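Local coordinates for protein adhesin (Streptococcus sanguinis SK1 = NCTC 7863, PDB 6VT2) that binds sialylated glycans through tandem Siglec-like modules and so probably mediates bacterial attachment to host sialoglycans, at residues F320-D325 / P387-R392; Y214-G219 / G283-S288; D325-N330 / V380-D385. All coordinates share one frame; numbering follows the deposited sequence.

Overall arrangement
The three contacts lie side by side where the second Siglec-like module passes into the following Rib-like module, and each mixes buried with exposed residues. Interaction 2 is internal to the Siglec-like module: it ties strand 213-217 to the loop after strand 277-283 through apolar packing and hydrogen bonds. Interaction 1 spans the boundary and is almost wholly polar. Both reach the same sheet, in which strands 213-217 and 314-321 are neighbours. Interaction 3, nested within the chain loop that interaction 1 closes, packs rings and apolar groups with no hydrogen bond between its segments. Interactions 1 and 3 share one calcium ion; Asp384 bonds to interaction 1 and forms a long, weak ion pair with Arg218 of interaction 2.

Interaction 1. Residues F320-D325 / P387-R392. With CA (calcium ion), chain G.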
loop_
_atom_site.group_PDB
_atom_site.type_symbol
_atom_site.label_atom_id
_atom_site.label_comp_id
_atom_site.label_asym_id
_atom_site.label_seq_id
_atom_site.Cartn_x
_atom_site.Cartn_y
_atom_site.Cartn_z
ATOM N N PHE A 320 34.309 -9.904 8.754
ATOM C CA PHE A 320 35.130 -8.770 9.159
ATOM C C PHE A 320 36.096 -8.431 8.039
ATOM O O PHE A 320 36.643 -9.311 7.369
ATOM C CB PHE A 320 35.935 -9.060 10.429
ATOM C CG PHE A 320 35.190 -9.731 11.540
ATOM C CD1 PHE A 320 33.805 -9.675 11.678
ATOM C CD2 PHE A 320 35.899 -10.392 12.484
ATOM C CE1 PHE A 320 33.167 -10.357 12.718
ATOM C CE2 PHE A 320 35.280 -11.047 13.523
ATOM C CZ PHE A 320 33.911 -11.034 13.618
ATOM N N ALA A 321 36.326 -7.169 7.858
ATOM C CA ALA A 321 37.332 -6.702 6.916
ATOM C C ALA A 321 38.228 -5.668 7.559
ATOM O O ALA A 321 37.811 -4.873 8.383
ATOM C CB ALA A 321 36.676 -6.124 5.695
ATOM N N ASN A 322 39.463 -5.649 7.103
ATOM C CA ASN A 322 40.380 -4.616 7.528
ATOM C C ASN A 322 40.051 -3.346 6.791
ATOM O O ASN A 322 39.671 -3.374 5.616
ATOM C CB ASN A 322 41.808 -5.004 7.208
ATOM C CG ASN A 322 42.273 -6.178 7.964
ATOM O OD1 ASN A 322 42.120 -6.263 9.182
ATOM N ND2 ASN A 322 42.840 -7.117 7.270
ATOM N N GLN A 323 40.321 -2.226 7.429
ATOM C CA GLN A 323 40.098 -0.949 6.759
ATOM C C GLN A 323 40.885 -0.790 5.478
ATOM O O GLN A 323 40.407 -0.111 4.551
ATOM C CB GLN A 323 40.410 0.205 7.710
ATOM C CG GLN A 323 39.300 0.351 8.719
ATOM C CD GLN A 323 39.503 1.501 9.644
ATOM O OE1 GLN A 323 40.146 2.533 9.264
ATOM N NE2 GLN A 323 39.030 1.360 10.876
ATOM N N THR A 324 42.057 -1.371 5.411
ATOM C CA THR A 324 42.808 -1.232 4.189
ATOM C C THR A 324 42.046 -1.807 3.019
ATOM O O THR A 324 42.302 -1.407 1.889
ATOM C CB THR A 324 44.198 -1.837 4.333
ATOM O OG1 THR A 324 44.891 -1.527 3.116
ATOM C CG2 THR A 324 44.171 -3.325 4.518
ATOM N N ASP A 325 41.080 -2.697 3.258
ATOM C CA ASP A 325 40.324 -3.245 2.161
ATOM C C ASP A 325 39.393 -2.218 1.531
ATOM O O ASP A 325 38.970 -2.409 0.385
ATOM C CB ASP A 325 39.523 -4.448 2.646
ATOM C CG ASP A 325 40.337 -5.617 2.991
ATOM O OD1 ASP A 325 41.565 -5.571 2.869
ATOM O OD2 ASP A 325 39.724 -6.619 3.466
ATOM N N PRO A 387 48.529 -6.431 15.585
ATOM C CA PRO A 387 49.451 -7.514 15.161
ATOM C C PRO A 387 48.773 -8.727 14.554
ATOM O O PRO A 387 49.310 -9.282 13.578
ATOM C CB PRO A 387 50.194 -7.858 16.443
ATOM C CG PRO A 387 50.126 -6.674 17.219
ATOM C CD PRO A 387 48.741 -6.045 16.957
ATOM N N ALA A 388 47.568 -9.097 15.031
ATOM C CA ALA A 388 46.841 -10.237 14.513
ATOM C C ALA A 388 46.116 -9.945 13.216
ATOM O O ALA A 388 45.663 -10.890 12.557
ATOM C CB ALA A 388 45.858 -10.769 15.575
ATOM N N SER A 389 45.984 -8.665 12.849
ATOM C CA SER A 389 45.171 -8.306 11.675
ATOM C C SER A 389 45.686 -6.950 11.195
ATOM O O SER A 389 45.204 -5.849 11.514
ATOM C CB SER A 389 43.687 -8.273 12.033
ATOM O OG SER A 389 42.907 -8.281 10.859
ATOM N N ARG A 390 46.793 -6.996 10.473
ATOM C CA ARG A 390 47.443 -5.772 10.051
ATOM C C ARG A 390 46.588 -5.091 9.002
ATOM O O ARG A 390 45.957 -5.745 8.170
ATOM C CB ARG A 390 48.829 -6.086 9.493
ATOM C CG ARG A 390 49.835 -6.368 10.596
ATOM C CD ARG A 390 51.023 -7.154 9.986
ATOM N NE ARG A 390 51.755 -6.391 8.982
ATOM C CZ ARG A 390 52.730 -5.535 9.269
ATOM N NH1 ARG A 390 53.343 -4.903 8.293
ATOM N NH2 ARG A 390 53.039 -5.270 10.532
ATOM N N SER A 391 46.511 -3.780 9.071
ATOM C CA SER A 391 45.658 -3.002 8.203
ATOM C C SER A 391 46.470 -1.817 7.727
ATOM O O SER A 391 46.533 -0.780 8.403
ATOM C CB SER A 391 44.412 -2.567 8.953
ATOM O OG SER A 391 43.515 -1.943 8.076
ATOM N N ARG A 392 47.039 -1.977 6.536
ATOM C CA ARG A 392 48.087 -1.069 6.089
ATOM C C ARG A 392 48.051 -0.968 4.580
ATOM O O ARG A 392 47.468 -1.819 3.890
ATOM C CB ARG A 392 49.467 -1.558 6.543
ATOM C CG ARG A 392 49.612 -1.614 8.019
ATOM C CD ARG A 392 51.047 -2.054 8.429
ATOM N NE ARG A 392 51.026 -2.153 9.851
ATOM C CZ ARG A 392 52.023 -1.869 10.660
ATOM N NH1 ARG A 392 53.206 -1.497 10.148
ATOM N NH2 ARG A 392 51.839 -1.935 11.948
HETATM CA CA CA G . 44.203 -0.531 0.762
HETATM O O HOH W 1 43.940 -9.782 8.151
HETATM O O HOH W 2 42.670 -0.888 -1.173
HETATM O O HOH W 3 44.673 -2.819 0.153
HETATM O O HOH W 4 45.078 0.189 -1.295
#
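Thr324 meets residues 387-392 through both its hydroxyl and its backbone N-H. OG1 donates to Arg392 O at 2.7 Å from above the carbonyl plane, 58° out of it, and the same OG1 binds calcium at 2.6 Å. With OG1 anti to the backbone N (chi1 -174°), the hydroxyl lies beside its own carbonyl carbon, and Thr324 O joins it on the ion at 2.4 Å. Thr324 N donates to Ser391 OG at 3.1 Å. Two residues earlier, Asn322 OD1 accepts the hydroxyl of Ser389, OG to OD1 2.7 Å, on a lone pair in the amide plane. A water closes this pair from the other branch: it accepts from Asn322 ND2 at 3.0 Å and donates to Ser389 OG at 3.3 Å. These bonds fall where strand 314-321 of the Siglec-like module ends and the chain turns into the Rib-like module, so the calcium site straddles the junction. Tyr327 O, the carboxylate of Asp393 and three waters complete the metal shell. In the next shell Asp384 takes Ser391 OG on one carboxylate oxygen and Gln323 N on the other, while Gln323 NE2 reaches back to Arg218 O. Asp385 binds Ser391 N and forms a salt bridge with Arg392, whose guanidinium carries Arg390 NH2 over its centre, 3.6 Å above the plane.

Interaction 2. Residues Y214-G219 / G283-S288; sequences YIFYRG and GTIPKS
The Phe216 ring turns its edge to Gly283, whose carbonyl oxygen lies in the ring plane 3.4 Å from CE2. A water lies in plane by CD2, and Tyr214 O by CD1 at the opposite edge. Ile285 approaches obliquely nearer the backbone, its CG1 3.8 Å from Phe216 CB, and Phe258 meets the aromatic ring from outside the two segments. The Tyr217 ring carries Ile215 CG2 on one face, 3.8 Å above the plane and toward the rim, and makes a cation-pi contact with Lys326. The Arg218 guanidinium is used at its edge: NH2 donates to Lys287 O at 2.7 Å, arriving on a lone pair in the carbonyl plane while the oxygen sits 15° out of the guanidinium plane. A bend at chi3 (61°) turns NE out of the line of the chain, and NE is bonded to Leu289 O, so two carbonyls of one loop fix the rotation of the group. Here the edge strand 213-217 of a mixed sheet in the Siglec-like module meets the loop that leaves strand 277-283 of the other sheet, and the contact joins the two sheets at one end of the module. Beyond the strand, Gly219 N donates to Ile285 O at 2.8 Å, a nearly straight bond. The same oxygen receives a CA-H...O contact from Arg218 CA at 3.3 Å. The water at the Phe216 edge gives a hydrogen to Tyr217 O and accepts one from Ile285 N, each at 2.8 Å. Thr284 CG2 rests against the backbone of Gly219.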
loop_
_atom_site.group_PDB
_atom_site.type_symbol
_atom_site.label_atom_id
_atom_site.label_comp_id
_atom_site.label_asym_id
_atom_site.label_seq_id
_atom_site.Cartn_x
_atom_site.Cartn_y
_atom_site.Cartn_z
ATOM N N TYR A 214 27.515 -9.986 5.053
ATOM C CA TYR A 214 27.569 -8.554 5.298
ATOM C C TYR A 214 28.925 -8.175 5.811
ATOM O O TYR A 214 29.375 -8.725 6.814
ATOM C CB TYR A 214 26.482 -8.175 6.286
ATOM C CG TYR A 214 25.086 -8.388 5.824
ATOM C CD1 TYR A 214 24.369 -7.382 5.214
ATOM C CD2 TYR A 214 24.439 -9.597 6.095
ATOM C CE1 TYR A 214 23.027 -7.605 4.885
ATOM C CE2 TYR A 214 23.107 -9.796 5.737
ATOM C CZ TYR A 214 22.451 -8.814 5.103
ATOM O OH TYR A 214 21.130 -8.984 4.762
ATOM N N ILE A 215 29.586 -7.283 5.095
ATOM C CA ILE A 215 30.946 -6.941 5.424
ATOM C C ILE A 215 30.908 -5.838 6.447
ATOM O O ILE A 215 30.241 -4.824 6.230
ATOM C CB ILE A 215 31.701 -6.469 4.200
ATOM C CG1 ILE A 215 31.883 -7.597 3.237
ATOM C CG2 ILE A 215 33.086 -6.008 4.632
ATOM C CD1 ILE A 215 32.351 -7.080 1.832
ATOM N N PHE A 216 31.663 -6.020 7.532
ATOM C CA PHE A 216 31.839 -4.999 8.541
ATOM C C PHE A 216 33.318 -4.725 8.608
ATOM O O PHE A 216 34.109 -5.624 8.858
ATOM C CB PHE A 216 31.300 -5.435 9.905
ATOM C CG PHE A 216 29.835 -5.268 10.029
ATOM C CD1 PHE A 216 28.916 -6.002 9.283
ATOM C CD2 PHE A 216 29.350 -4.362 10.953
ATOM C CE1 PHE A 216 27.545 -5.782 9.462
ATOM C CE2 PHE A 216 28.007 -4.113 11.048
ATOM C CZ PHE A 216 27.130 -4.853 10.342
ATOM N N TYR A 217 33.676 -3.489 8.462
ATOM C CA TYR A 217 35.071 -3.099 8.535
ATOM C C TYR A 217 35.436 -2.893 9.978
ATOM O O TYR A 217 34.750 -2.146 10.690
ATOM C CB TYR A 217 35.288 -1.804 7.740
ATOM C CG TYR A 217 35.132 -2.064 6.287
ATOM C CD1 TYR A 217 36.121 -2.621 5.529
ATOM C CD2 TYR A 217 33.911 -1.833 5.692
ATOM C CE1 TYR A 217 35.912 -2.913 4.213
ATOM C CE2 TYR A 217 33.710 -2.146 4.376
ATOM C CZ TYR A 217 34.728 -2.652 3.637
ATOM O OH TYR A 217 34.504 -3.006 2.322
ATOM N N ARG A 218 36.526 -3.504 10.410
ATOM C CA ARG A 218 36.941 -3.393 11.790
ATOM C C ARG A 218 37.098 -1.928 12.161
ATOM O O ARG A 218 37.717 -1.160 11.448
ATOM C CB ARG A 218 38.254 -4.166 11.997
ATOM C CG ARG A 218 38.058 -5.650 11.731
ATOM C CD ARG A 218 39.391 -6.392 11.534
ATOM N NE ARG A 218 40.228 -6.314 12.700
ATOM C CZ ARG A 218 41.415 -5.697 12.752
ATOM N NH1 ARG A 218 41.926 -5.148 11.678
ATOM N NH2 ARG A 218 42.121 -5.663 13.839
ATOM N N GLY A 219 36.521 -1.532 13.274
ATOM C CA GLY A 219 36.663 -0.198 13.762
ATOM C C GLY A 219 35.806 0.842 13.121
ATOM O O GLY A 219 36.008 2.029 13.414
ATOM N N GLY A 283 26.293 -2.063 14.296
ATOM C CA GLY A 283 27.321 -2.117 15.295
ATOM C C GLY A 283 28.694 -1.991 14.687
ATOM O O GLY A 283 28.839 -1.863 13.478
ATOM N N THR A 284 29.704 -2.152 15.542
ATOM C CA THR A 284 31.098 -2.070 15.158
ATOM C C THR A 284 31.814 -3.331 15.598
ATOM O O THR A 284 31.811 -3.659 16.780
ATOM C CB THR A 284 31.745 -0.855 15.797
ATOM O OG1 THR A 284 31.052 0.334 15.395
ATOM C CG2 THR A 284 33.219 -0.690 15.330
ATOM N N ILE A 285 32.456 -3.995 14.668
ATOM C CA ILE A 285 33.415 -5.010 15.033
ATOM C C ILE A 285 34.669 -4.301 15.509
ATOM O O ILE A 285 35.325 -3.622 14.710
ATOM C CB ILE A 285 33.709 -5.906 13.834
ATOM C CG1 ILE A 285 32.480 -6.643 13.346
ATOM C CG2 ILE A 285 34.819 -6.929 14.187
ATOM C CD1 ILE A 285 31.778 -7.535 14.344
ATOM N N PRO A 286 35.031 -4.389 16.774
ATOM C CA PRO A 286 36.253 -3.707 17.218
ATOM C C PRO A 286 37.510 -4.388 16.735
ATOM O O PRO A 286 37.505 -5.561 16.371
ATOM C CB PRO A 286 36.147 -3.774 18.729
ATOM C CG PRO A 286 35.416 -5.120 18.962
ATOM C CD PRO A 286 34.417 -5.211 17.844
ATOM N N LYS A 287 38.596 -3.611 16.714
ATOM C CA LYS A 287 39.812 -4.142 16.126
ATOM C C LYS A 287 40.370 -5.303 16.927
ATOM O O LYS A 287 41.190 -6.043 16.393
ATOM C CB LYS A 287 40.861 -3.047 15.980
ATOM C CG LYS A 287 41.450 -2.518 17.287
ATOM C CD LYS A 287 42.481 -1.443 17.077
ATOM C CE LYS A 287 43.242 -1.207 18.382
ATOM N NZ LYS A 287 44.155 -0.039 18.261
ATOM N N SER A 288 39.915 -5.475 18.166
ATOM C CA SER A 288 40.338 -6.620 18.953
ATOM C C SER A 288 39.928 -7.939 18.320
ATOM O O SER A 288 40.492 -8.979 18.691
ATOM C CB SER A 288 39.782 -6.572 20.342
ATOM O OG SER A 288 38.380 -6.530 20.263
HETATM O O HOH W 5 32.440 -2.947 12.041
#

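Interaction 3. Residues D325-N330 / V380-D385; sequences DKYTPN and VIYPDD. With CA (calcium ion), chain G.
Tyr382 has its phenol end against Tyr327 and Pro329, the three residues that contribute most of the buried surface. Its OH lies 3.3 Å from Tyr327 CB, and CE1 lies 3.5 Å from that same carbon. The two tyrosine rings are close to parallel, with planes at 20°, but they are slid so far apart, centroids 5.5 Å, that they barely overlap; the contact runs instead from the CE1 side of Tyr382 to CB and CD2 of Tyr327. Pro329 meets the hydroxyl with its CD, 3.7 Å from Tyr382 OH, and its CG reaches Val380 CG2 at 4.0 Å. The strongest polar partners of both tyrosine hydroxyls lie outside the two segments: Tyr327 OH bonds to Glu220, and Tyr382 OH to Asp393 OD2. That last oxygen is a calcium ligand, which makes Tyr382 a second-shell residue of the metal. The first shell is entered by the backbone of its packing partner, Tyr327 O binding the ion at 2.4 Å. A type I turn from Tyr382 to Asp385 then carries the chain off strand 378-381. The arrangement is that of an interdomain calcium site, in which the segment linking the Siglec-like and Rib-like modules is held against the Rib-like sheet.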
loop_
_atom_site.group_PDB
_atom_site.type_symbol
_atom_site.label_atom_id
_atom_site.label_comp_id
_atom_site.label_asym_id
_atom_site.label_seq_id
_atom_site.Cartn_x
_atom_site.Cartn_y
_atom_site.Cartn_z
ATOM N N ASP A 325 41.080 -2.697 3.258
ATOM C CA ASP A 325 40.324 -3.245 2.161
ATOM C C ASP A 325 39.393 -2.218 1.531
ATOM O O ASP A 325 38.970 -2.409 0.385
ATOM C CB ASP A 325 39.523 -4.448 2.646
ATOM C CG ASP A 325 40.337 -5.617 2.991
ATOM O OD1 ASP A 325 41.565 -5.571 2.869
ATOM O OD2 ASP A 325 39.724 -6.619 3.466
ATOM N N LYS A 326 39.053 -1.133 2.222
ATOM C CA LYS A 326 38.228 -0.126 1.585
ATOM C C LYS A 326 38.911 1.177 1.265
ATOM O O LYS A 326 38.277 2.025 0.659
ATOM C CB LYS A 326 36.999 0.181 2.431
ATOM C CG LYS A 326 37.329 0.723 3.730
ATOM C CD LYS A 326 35.993 1.219 4.477
ATOM C CE LYS A 326 35.456 2.478 4.000
ATOM N NZ LYS A 326 34.387 3.033 4.880
ATOM N N TYR A 327 40.131 1.391 1.705
ATOM C CA TYR A 327 40.853 2.627 1.460
ATOM C C TYR A 327 42.020 2.382 0.532
ATOM O O TYR A 327 42.766 1.426 0.709
ATOM C CB TYR A 327 41.429 3.194 2.796
ATOM C CG TYR A 327 40.305 3.652 3.677
ATOM C CD1 TYR A 327 39.450 4.672 3.266
ATOM C CD2 TYR A 327 40.075 3.072 4.903
ATOM C CE1 TYR A 327 38.392 5.069 4.041
ATOM C CE2 TYR A 327 39.015 3.438 5.661
ATOM C CZ TYR A 327 38.179 4.453 5.250
ATOM O OH TYR A 327 37.087 4.857 6.015
ATOM N N THR A 328 42.226 3.305 -0.403
ATOM C CA THR A 328 43.400 3.320 -1.265
ATOM C C THR A 328 44.022 4.699 -1.142
ATOM O O THR A 328 43.347 5.691 -1.479
ATOM C CB THR A 328 42.985 3.055 -2.699
ATOM O OG1 THR A 328 42.426 1.745 -2.754
ATOM C CG2 THR A 328 44.176 3.107 -3.610
ATOM N N PRO A 329 45.273 4.790 -0.676
ATOM C CA PRO A 329 45.935 6.094 -0.616
ATOM C C PRO A 329 46.070 6.732 -1.986
ATOM O O PRO A 329 46.333 6.057 -2.981
ATOM C CB PRO A 329 47.298 5.781 0.006
ATOM C CG PRO A 329 47.113 4.464 0.656
ATOM C CD PRO A 329 46.099 3.713 -0.095
ATOM N N ASN A 330 45.923 8.058 -1.989
ATOM C CA ASN A 330 46.363 8.910 -3.091
ATOM C C ASN A 330 47.843 9.181 -2.974
ATOM O O ASN A 330 48.383 9.307 -1.876
ATOM C CB ASN A 330 45.626 10.228 -3.084
ATOM C CG ASN A 330 44.120 10.037 -3.311
ATOM O OD1 ASN A 330 43.694 9.127 -4.015
ATOM N ND2 ASN A 330 43.348 10.845 -2.682
ATOM N N VAL A 380 51.201 3.304 5.355
ATOM C CA VAL A 380 49.963 3.887 5.805
ATOM C C VAL A 380 49.343 2.867 6.747
ATOM O O VAL A 380 49.076 1.727 6.354
ATOM C CB VAL A 380 49.045 4.160 4.621
ATOM C CG1 VAL A 380 47.750 4.737 5.044
ATOM C CG2 VAL A 380 49.718 5.075 3.600
ATOM N N ILE A 381 49.110 3.273 7.989
ATOM C CA ILE A 381 48.571 2.377 9.002
ATOM C C ILE A 381 47.196 2.867 9.423
ATOM O O ILE A 381 47.043 3.980 9.946
ATOM C CB ILE A 381 49.518 2.296 10.199
ATOM C CG1 ILE A 381 50.955 1.906 9.736
ATOM C CG2 ILE A 381 48.953 1.378 11.197
ATOM C CD1 ILE A 381 51.935 1.922 10.894
ATOM N N TYR A 382 46.205 2.045 9.162
ATOM C CA TYR A 382 44.831 2.384 9.453
ATOM C C TYR A 382 44.543 2.055 10.891
ATOM O O TYR A 382 45.255 1.277 11.518
ATOM C CB TYR A 382 43.907 1.588 8.549
ATOM C CG TYR A 382 44.094 1.953 7.128
ATOM C CD1 TYR A 382 43.523 3.106 6.638
ATOM C CD2 TYR A 382 44.853 1.167 6.286
ATOM C CE1 TYR A 382 43.734 3.505 5.351
ATOM C CE2 TYR A 382 45.040 1.555 4.981
ATOM C CZ TYR A 382 44.522 2.710 4.544
ATOM O OH TYR A 382 44.733 3.129 3.253
ATOM N N PRO A 383 43.539 2.690 11.466
ATOM C CA PRO A 383 43.376 2.628 12.921
ATOM C C PRO A 383 42.889 1.280 13.458
ATOM O O PRO A 383 42.840 1.113 14.673
ATOM C CB PRO A 383 42.394 3.771 13.199
ATOM C CG PRO A 383 41.812 4.124 11.958
ATOM C CD PRO A 383 42.802 3.798 10.877
ATOM N N ASP A 384 42.544 0.332 12.599
ATOM C CA ASP A 384 42.208 -1.009 13.022
ATOM C C ASP A 384 43.430 -1.920 12.971
ATOM O O ASP A 384 43.321 -3.118 13.222
ATOM C CB ASP A 384 41.091 -1.618 12.175
ATOM C CG ASP A 384 41.407 -1.707 10.704
ATOM O OD1 ASP A 384 42.193 -0.891 10.205
ATOM O OD2 ASP A 384 40.848 -2.561 10.016
ATOM N N ASP A 385 44.605 -1.379 12.641
ATOM C CA ASP A 385 45.786 -2.212 12.572
ATOM C C ASP A 385 46.077 -2.844 13.921
ATOM O O ASP A 385 46.130 -2.157 14.926
ATOM C CB ASP A 385 46.979 -1.369 12.122
ATOM C CG ASP A 385 48.251 -2.154 11.945
ATOM O OD1 ASP A 385 48.377 -2.874 10.949
ATOM O OD2 ASP A 385 49.129 -2.029 12.811
HETATM CA CA CA G . 44.203 -0.531 0.762
HETATM O O HOH W 2 42.670 -0.888 -1.173
HETATM O O HOH W 3 44.673 -2.819 0.153
HETATM O O HOH W 4 45.078 0.189 -1.295
#